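Long-range contacts in yersinopine synthase (Yersinia pestis, PDB 6C4M), which catalyses the NADPH-dependent reductive condensation of pyruvate with an amino-acid-derived intermediate, the last step in making the metallophore yersinopine: residues S140-G145 with E251-N257; N246-R252 with L311-E317. All coordinates share one frame; numbering follows the deposited sequence.

Contact 1. Residues S140-G145 with E251-N257; sequences SSMGSG and ERFSITN
OE2 of E251 is held by G145 N at 2.7 Å, which meets it on the syn side close to the carboxylate plane, and by a hydrogen bond with S164 OG, outside the two segments; S140 OG is at best a weak third partner. The other oxygen, OE1 of E251, takes G143 N at 2.9 Å from well above that plane. With these amides at the N-terminus of helix 144-154, G143 at the N-cap position, the helix end would be expected to favour the ionised acid. The turn 141-144 is type II; S141 O accepts from both N and OG of S144, on one face of its plane.

Farther along, N257 ND2 donates to S141 OG at 2.9 Å, nearly straight (160°) and in the amide plane. A water bridges OD1 of N257 to S140 O. M142, bent at its last torsion, and N257 run antiparallel alongside each other, M142 CE 3.9 Å from N257 CB.

The contact thus ties the loop after strand 134-137 to the turn between helices 247-251 and 255-264; S140 is hydrogen-bonded through its backbone to L165, at the end of strand 161-165, and helix 401-419 packs against M142 and N257.

Contact 2. Residues N246-R252 with L311-E317; sequences NLLAAER and LNRLGVE
L248 and V316 form the apolar centre, with L311 and L314 packed against the same leucine. The L248 side chain is met at three levels: its CB lies 4.0 Å from V316 CG2, its CG is 4.0 Å from L311 CD2, and its CD2 reaches L314 CD1 at 3.8 Å. L248 and L314 cross at about a right angle, while L311 passes L248 at a slant, so neither runs alongside L248.

V316 divides its two methyls between neighbours. Its CG1, anti to the backbone N (chi1 174°), is turned to the CA of A249 and the CD of R252; CG2 faces L248 and the amide oxygen of N246. The backbone that presents V316 is a Schellman motif at the end of helix 294-313: G315 has positive phi, V316 N bonds back to L311 O and G315 N to N312 O.

At the outer side stand two polar groups. N246 N-caps helix 247-251, its OD1 accepting from A249 N at 2.8 Å. R252 carries its chain, extended from CG to NE, past V316; NE donates to A249 O at 2.9 Å, nearly straight (164°) and in the guanidinium plane, which restrains the group's rotation. NH1 then reaches E317 O at 2.9 Å, but the bond is weak, bent to 128°. The E317 side chain bends at chi2, and its OE1 stays 6.3 Å from NH1 of R252.

Chemically, the join between the short helix 247-251 and the C-terminal end of helix 294-313 is therefore chiefly apolar: four aliphatic side chains supply its centre, R252 contributes its aliphatic stem, and its guanidinium makes only a weak bond to a backbone carbonyl, with no salt bridge to E317.

Contacts 1 and 2 lie 9 Å apart between centres and share E251 and R252, where helix 247-251 runs into the turn leading to helix 255-264. Along the chain their segments alternate: 140-145, then 246-252 overlapping 251-257, then 311-317. They also touch directly, with L248 CD1 3.8 Å from M142 CB and L311 CD2 3.9 Å from M142 SD. The short helix 247-251, following strand 240-243, is thus held on one side by the start of helix 144-154 and on another by the end of helix 294-313. In contact 1 the S140 side chain is about 8 Å from the bound NADP, and that of N257 about 7 Å from that of H260, the inferred proton donor/acceptor; contact 2 lies away from the annotated sites.

Contact 1. Residues S140-G145 with E251-N257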
ATOM      1  N   SER A 140       9.157  21.153  20.538  1.00 34.97           N
ATOM      2  CA  SER A 140       9.590  22.339  19.832  1.00 34.53           C
ATOM      3  C   SER A 140       9.287  22.264  18.335  1.00 35.07           C
ATOM      4  O   SER A 140       8.918  21.222  17.784  1.00 36.12           O
ATOM      5  CB  SER A 140      11.084  22.516  20.043  1.00 30.50           C
ATOM      6  OG  SER A 140      11.404  23.870  20.185  1.00 45.55           O
ATOM      7  N   SER A 141       9.484  23.394  17.665  1.00 33.73           N
ATOM      8  CA  SER A 141       9.553  23.457  16.211  1.00 31.15           C
ATOM      9  C   SER A 141      10.890  24.085  15.842  1.00 33.29           C
ATOM     10  O   SER A 141      11.570  24.688  16.680  1.00 31.26           O
ATOM     11  CB  SER A 141       8.397  24.267  15.623  1.00 28.77           C
ATOM     12  OG  SER A 141       8.425  24.245  14.195  1.00 34.35           O
ATOM     13  N   MET A 142      11.248  23.982  14.568  1.00 26.10           N
ATOM     14  CA  MET A 142      12.448  24.657  14.089  1.00 27.83           C
ATOM     15  C   MET A 142      12.294  26.169  14.233  1.00 30.70           C
ATOM     16  O   MET A 142      11.340  26.757  13.711  1.00 27.60           O
ATOM     17  CB  MET A 142      12.721  24.312  12.630  1.00 27.85           C
ATOM     18  CG  MET A 142      13.496  23.006  12.434  1.00 32.72           C
ATOM     19  SD  MET A 142      13.561  22.411  10.698  1.00 33.65           S
ATOM     20  CE  MET A 142      11.954  21.657  10.518  1.00 37.59           C
ATOM     21  N   GLY A 143      13.265  26.789  14.913  1.00 32.09           N
ATOM     22  CA  GLY A 143      13.258  28.216  15.172  1.00 27.57           C
ATOM     23  C   GLY A 143      12.713  28.583  16.534  1.00 29.50           C
ATOM     24  O   GLY A 143      12.926  29.714  16.995  1.00 27.05           O
ATOM     25  N   SER A 144      12.052  27.644  17.203  1.00 25.79           N
ATOM     26  CA  SER A 144      11.453  27.942  18.493  1.00 27.05           C
ATOM     27  C   SER A 144      12.494  28.488  19.464  1.00 30.29           C
ATOM     28  O   SER A 144      12.256  29.486  20.149  1.00 25.49           O
ATOM     29  CB  SER A 144      10.797  26.689  19.059  1.00 25.04           C
ATOM     30  OG  SER A 144       9.694  26.322  18.263  1.00 29.17           O
ATOM     31  N   GLY A 145      13.658  27.843  19.527  1.00 30.95           N
ATOM     32  CA  GLY A 145      14.639  28.209  20.528  1.00 30.98           C
ATOM     33  C   GLY A 145      15.224  29.585  20.272  1.00 30.30           C
ATOM     34  O   GLY A 145      15.389  30.367  21.193  1.00 27.57           O
ATOM     35  N   GLU A 251      15.890  20.720  16.922  1.00 24.58           N
ATOM     36  CA  GLU A 251      14.533  20.966  16.448  1.00 25.15           C
ATOM     37  C   GLU A 251      14.318  20.361  15.063  1.00 26.33           C
ATOM     38  O   GLU A 251      13.185  20.068  14.671  1.00 26.10           O
ATOM     39  CB  GLU A 251      14.264  22.483  16.420  1.00 25.89           C
ATOM     40  CG  GLU A 251      14.183  23.138  17.806  1.00 27.32           C
ATOM     41  CD  GLU A 251      14.420  24.658  17.821  1.00 27.65           C
ATOM     42  OE1 GLU A 251      14.809  25.260  16.796  1.00 25.20           O
ATOM     43  OE2 GLU A 251      14.240  25.276  18.912  1.00 30.54           O
ATOM     44  N   ARG A 252      15.390  20.236  14.296  1.00 26.88           N
ATOM     45  CA  ARG A 252      15.325  19.617  12.992  1.00 31.35           C
ATOM     46  C   ARG A 252      14.777  18.198  13.057  1.00 28.07           C
ATOM     47  O   ARG A 252      14.333  17.688  12.036  1.00 27.59           O
ATOM     48  CB  ARG A 252      16.708  19.632  12.350  1.00 29.74           C
ATOM     49  CG  ARG A 252      17.729  18.754  13.060  1.00 27.83           C
ATOM     50  CD  ARG A 252      19.084  18.819  12.365  1.00 29.14           C
ATOM     51  NE  ARG A 252      20.094  18.118  13.165  1.00 35.58           N
ATOM     52  CZ  ARG A 252      21.059  17.334  12.679  1.00 36.71           C
ATOM     53  NH1 ARG A 252      21.193  17.149  11.373  1.00 35.40           N
ATOM     54  NH2 ARG A 252      21.900  16.737  13.517  1.00 39.32           N
ATOM     55  N   PHE A 253      14.766  17.567  14.233  1.00 27.21           N
ATOM     56  CA  PHE A 253      14.177  16.251  14.428  1.00 28.54           C
ATOM     57  C   PHE A 253      12.713  16.295  14.883  1.00 31.15           C
ATOM     58  O   PHE A 253      12.262  15.382  15.599  1.00 32.27           O
ATOM     59  CB  PHE A 253      15.032  15.462  15.428  1.00 33.05           C
ATOM     60  CG  PHE A 253      16.387  15.115  14.902  1.00 30.77           C
ATOM     61  CD1 PHE A 253      16.523  14.114  13.970  1.00 30.92           C
ATOM     62  CD2 PHE A 253      17.514  15.788  15.321  1.00 29.56           C
ATOM     63  CE1 PHE A 253      17.768  13.773  13.466  1.00 32.55           C
ATOM     64  CE2 PHE A 253      18.765  15.468  14.816  1.00 31.27           C
ATOM     65  CZ  PHE A 253      18.893  14.455  13.890  1.00 37.37           C
ATOM     66  N   SER A 254      11.938  17.308  14.469  1.00 36.25           N
ATOM     67  CA  SER A 254      10.493  17.351  14.739  1.00 33.78           C
ATOM     68  C   SER A 254       9.742  16.665  13.583  1.00 31.29           C
ATOM     69  O   SER A 254       9.521  17.267  12.530  1.00 30.77           O
ATOM     70  CB  SER A 254      10.006  18.790  14.906  1.00 30.60           C
ATOM     71  OG  SER A 254      10.770  19.463  15.905  1.00 40.58           O
ATOM     72  N   ILE A 255       9.262  15.440  13.806  1.00 31.47           N
ATOM     73  CA  ILE A 255       8.673  14.658  12.721  1.00 34.25           C
ATOM     74  C   ILE A 255       7.504  15.401  12.063  1.00 33.99           C
ATOM     75  O   ILE A 255       7.356  15.366  10.834  1.00 30.62           O
ATOM     76  CB  ILE A 255       8.235  13.280  13.245  1.00 34.54           C
ATOM     77  CG1 ILE A 255       7.704  12.408  12.085  1.00 35.33           C
ATOM     78  CG2 ILE A 255       7.205  13.440  14.357  1.00 35.08           C
ATOM     79  CD1 ILE A 255       7.341  11.018  12.488  1.00 39.44           C
ATOM     80  N   THR A 256       6.651  16.073  12.860  1.00 31.80           N
ATOM     81  CA  THR A 256       5.411  16.612  12.311  1.00 32.16           C
ATOM     82  C   THR A 256       5.668  17.729  11.324  1.00 31.53           C
ATOM     83  O   THR A 256       4.843  17.951  10.441  1.00 30.37           O
ATOM     84  CB  THR A 256       4.465  17.120  13.397  1.00 37.67           C
ATOM     85  OG1 THR A 256       5.098  18.191  14.111  1.00 37.12           O
ATOM     86  CG2 THR A 256       4.081  15.981  14.346  1.00 39.16           C
ATOM     87  N   ASN A 257       6.792  18.430  11.425  1.00 28.65           N
ATOM     88  CA  ASN A 257       7.077  19.448  10.419  1.00 26.93           C
ATOM     89  C   ASN A 257       7.290  18.843   9.045  1.00 28.54           C
ATOM     90  O   ASN A 257       7.037  19.513   8.038  1.00 29.25           O
ATOM     91  CB  ASN A 257       8.307  20.260  10.798  1.00 28.63           C
ATOM     92  CG  ASN A 257       8.082  21.138  12.040  1.00 31.09           C
ATOM     93  OD1 ASN A 257       7.806  20.625  13.124  1.00 34.18           O
ATOM     94  ND2 ASN A 257       8.183  22.463  11.873  1.00 31.69           N
TER
HETATM   95  O   HOH W   1       6.985  20.789  15.712  1.00 36.71           O

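Contact 2. Residues N246-R252 with L311-E317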
ATOM      1  N   ASN A 246      23.221  22.818  18.890  1.00 38.26           N
ATOM      2  CA  ASN A 246      22.472  24.036  19.118  1.00 35.31           C
ATOM      3  C   ASN A 246      20.992  23.685  19.069  1.00 35.99           C
ATOM      4  O   ASN A 246      20.613  22.534  18.815  1.00 34.65           O
ATOM      5  CB  ASN A 246      22.872  25.118  18.106  1.00 32.60           C
ATOM      6  CG  ASN A 246      22.714  24.673  16.678  1.00 39.79           C
ATOM      7  OD1 ASN A 246      21.610  24.387  16.226  1.00 36.86           O
ATOM      8  ND2 ASN A 246      23.828  24.619  15.947  1.00 42.65           N
ATOM      9  N   LEU A 247      20.159  24.697  19.302  1.00 28.59           N
ATOM     10  CA  LEU A 247      18.721  24.481  19.417  1.00 29.68           C
ATOM     11  C   LEU A 247      18.153  23.958  18.100  1.00 27.30           C
ATOM     12  O   LEU A 247      17.429  22.960  18.078  1.00 25.95           O
ATOM     13  CB  LEU A 247      18.026  25.789  19.830  1.00 32.04           C
ATOM     14  CG  LEU A 247      18.456  26.248  21.231  1.00 32.40           C
ATOM     15  CD1 LEU A 247      18.306  27.771  21.416  1.00 30.64           C
ATOM     16  CD2 LEU A 247      17.672  25.459  22.320  1.00 29.93           C
ATOM     17  N   LEU A 248      18.526  24.583  16.986  1.00 33.80           N
ATOM     18  CA  LEU A 248      18.009  24.152  15.685  1.00 35.98           C
ATOM     19  C   LEU A 248      18.455  22.731  15.361  1.00 38.71           C
ATOM     20  O   LEU A 248      17.698  21.965  14.749  1.00 33.44           O
ATOM     21  CB  LEU A 248      18.485  25.122  14.613  1.00 38.40           C
ATOM     22  CG  LEU A 248      17.669  25.538  13.393  1.00 45.48           C
ATOM     23  CD1 LEU A 248      16.151  25.682  13.630  1.00 40.59           C
ATOM     24  CD2 LEU A 248      18.265  26.862  12.952  1.00 42.79           C
ATOM     25  N   ALA A 249      19.668  22.355  15.783  1.00 31.95           N
ATOM     26  CA  ALA A 249      20.185  21.028  15.506  1.00 30.55           C
ATOM     27  C   ALA A 249      19.436  19.944  16.263  1.00 33.27           C
ATOM     28  O   ALA A 249      19.586  18.767  15.927  1.00 32.02           O
ATOM     29  CB  ALA A 249      21.668  20.945  15.836  1.00 36.31           C
ATOM     30  N   ALA A 250      18.656  20.302  17.283  1.00 26.94           N
ATOM     31  CA  ALA A 250      17.703  19.361  17.872  1.00 29.64           C
ATOM     32  C   ALA A 250      16.320  19.480  17.223  1.00 28.72           C
ATOM     33  O   ALA A 250      15.658  18.459  16.993  1.00 24.00           O
ATOM     34  CB  ALA A 250      17.562  19.594  19.375  1.00 27.27           C
ATOM     35  N   GLU A 251      15.890  20.720  16.922  1.00 24.58           N
ATOM     36  CA  GLU A 251      14.533  20.966  16.448  1.00 25.15           C
ATOM     37  C   GLU A 251      14.318  20.361  15.063  1.00 26.33           C
ATOM     38  O   GLU A 251      13.185  20.068  14.671  1.00 26.10           O
ATOM     39  CB  GLU A 251      14.264  22.483  16.420  1.00 25.89           C
ATOM     40  CG  GLU A 251      14.183  23.138  17.806  1.00 27.32           C
ATOM     41  CD  GLU A 251      14.420  24.658  17.821  1.00 27.65           C
ATOM     42  OE1 GLU A 251      14.809  25.260  16.796  1.00 25.20           O
ATOM     43  OE2 GLU A 251      14.240  25.276  18.912  1.00 30.54           O
ATOM     44  N   ARG A 252      15.390  20.236  14.296  1.00 26.88           N
ATOM     45  CA  ARG A 252      15.325  19.617  12.992  1.00 31.35           C
ATOM     46  C   ARG A 252      14.777  18.198  13.057  1.00 28.07           C
ATOM     47  O   ARG A 252      14.333  17.688  12.036  1.00 27.59           O
ATOM     48  CB  ARG A 252      16.708  19.632  12.350  1.00 29.74           C
ATOM     49  CG  ARG A 252      17.729  18.754  13.060  1.00 27.83           C
ATOM     50  CD  ARG A 252      19.084  18.819  12.365  1.00 29.14           C
ATOM     51  NE  ARG A 252      20.094  18.118  13.165  1.00 35.58           N
ATOM     52  CZ  ARG A 252      21.059  17.334  12.679  1.00 36.71           C
ATOM     53  NH1 ARG A 252      21.193  17.149  11.373  1.00 35.40           N
ATOM     54  NH2 ARG A 252      21.900  16.737  13.517  1.00 39.32           N
ATOM     55  N   LEU A 311      17.737  24.979   6.552  1.00 30.46           N
ATOM     56  CA  LEU A 311      18.679  24.616   7.604  1.00 33.30           C
ATOM     57  C   LEU A 311      20.116  24.901   7.185  1.00 33.91           C
ATOM     58  O   LEU A 311      20.879  25.535   7.928  1.00 34.55           O
ATOM     59  CB  LEU A 311      18.501  23.151   7.957  1.00 34.48           C
ATOM     60  CG  LEU A 311      17.208  22.801   8.687  1.00 27.33           C
ATOM     61  CD1 LEU A 311      17.029  21.299   8.769  1.00 30.45           C
ATOM     62  CD2 LEU A 311      17.240  23.390  10.074  1.00 30.43           C
ATOM     63  N   ASN A 312      20.507  24.435   5.997  1.00 32.34           N
ATOM     64  CA  ASN A 312      21.862  24.691   5.524  1.00 37.17           C
ATOM     65  C   ASN A 312      22.182  26.179   5.541  1.00 37.16           C
ATOM     66  O   ASN A 312      23.283  26.581   5.933  1.00 33.36           O
ATOM     67  CB  ASN A 312      22.043  24.131   4.121  1.00 35.95           C
ATOM     68  CG  ASN A 312      22.116  22.606   4.100  1.00 37.04           C
ATOM     69  OD1 ASN A 312      21.992  21.947   5.129  1.00 37.23           O
ATOM     70  ND2 ASN A 312      22.282  22.052   2.930  1.00 34.00           N
ATOM     71  N   ARG A 313      21.230  27.008   5.107  1.00 37.37           N
ATOM     72  CA  ARG A 313      21.418  28.455   5.153  1.00 37.81           C
ATOM     73  C   ARG A 313      21.622  28.928   6.576  1.00 35.19           C
ATOM     74  O   ARG A 313      22.396  29.857   6.829  1.00 39.94           O
ATOM     75  CB  ARG A 313      20.200  29.144   4.530  1.00 41.43           C
ATOM     76  CG  ARG A 313      20.264  30.650   4.524  1.00 41.06           C
ATOM     77  CD  ARG A 313      21.248  31.161   3.500  1.00 44.18           C
ATOM     78  NE  ARG A 313      21.058  32.592   3.328  1.00 48.46           N
ATOM     79  CZ  ARG A 313      21.686  33.530   4.031  1.00 48.72           C
ATOM     80  NH1 ARG A 313      22.594  33.199   4.942  1.00 47.02           N
ATOM     81  NH2 ARG A 313      21.416  34.808   3.800  1.00 55.67           N
ATOM     82  N   LEU A 314      20.910  28.324   7.517  1.00 33.80           N
ATOM     83  CA  LEU A 314      21.056  28.662   8.921  1.00 34.15           C
ATOM     84  C   LEU A 314      22.286  28.040   9.561  1.00 37.62           C
ATOM     85  O   LEU A 314      22.503  28.261  10.753  1.00 36.77           O
ATOM     86  CB  LEU A 314      19.804  28.234   9.686  1.00 31.58           C
ATOM     87  CG  LEU A 314      18.581  29.038   9.225  1.00 29.17           C
ATOM     88  CD1 LEU A 314      17.319  28.341   9.625  1.00 28.37           C
ATOM     89  CD2 LEU A 314      18.624  30.463   9.786  1.00 37.40           C
ATOM     90  N   GLY A 315      23.084  27.278   8.809  1.00 36.77           N
ATOM     91  CA  GLY A 315      24.299  26.673   9.334  1.00 33.17           C
ATOM     92  C   GLY A 315      24.107  25.330   9.982  1.00 38.71           C
ATOM     93  O   GLY A 315      24.930  24.924  10.815  1.00 35.07           O
ATOM     94  N   VAL A 316      23.052  24.617   9.623  1.00 31.11           N
ATOM     95  CA  VAL A 316      22.678  23.379  10.277  1.00 33.21           C
ATOM     96  C   VAL A 316      22.539  22.305   9.210  1.00 35.99           C
ATOM     97  O   VAL A 316      22.017  22.550   8.110  1.00 31.05           O
ATOM     98  CB  VAL A 316      21.387  23.563  11.107  1.00 29.53           C
ATOM     99  CG1 VAL A 316      20.920  22.255  11.677  1.00 30.36           C
ATOM    100  CG2 VAL A 316      21.641  24.547  12.252  1.00 35.93           C
ATOM    101  N   GLU A 317      23.084  21.135   9.514  1.00 30.45           N
ATOM    102  CA  GLU A 317      23.013  20.003   8.611  1.00 37.94           C
ATOM    103  C   GLU A 317      21.596  19.454   8.568  1.00 31.91           C
ATOM    104  O   GLU A 317      20.912  19.392   9.598  1.00 30.35           O
ATOM    105  CB  GLU A 317      23.991  18.908   9.071  1.00 42.01           C
ATOM    106  CG  GLU A 317      25.445  19.194   8.754  1.00 53.84           C
ATOM    107  CD  GLU A 317      25.826  18.772   7.328  1.00 67.23           C
ATOM    108  OE1 GLU A 317      24.912  18.472   6.524  1.00 63.83           O
ATOM    109  OE2 GLU A 317      27.041  18.728   7.010  1.00 74.24           O
TER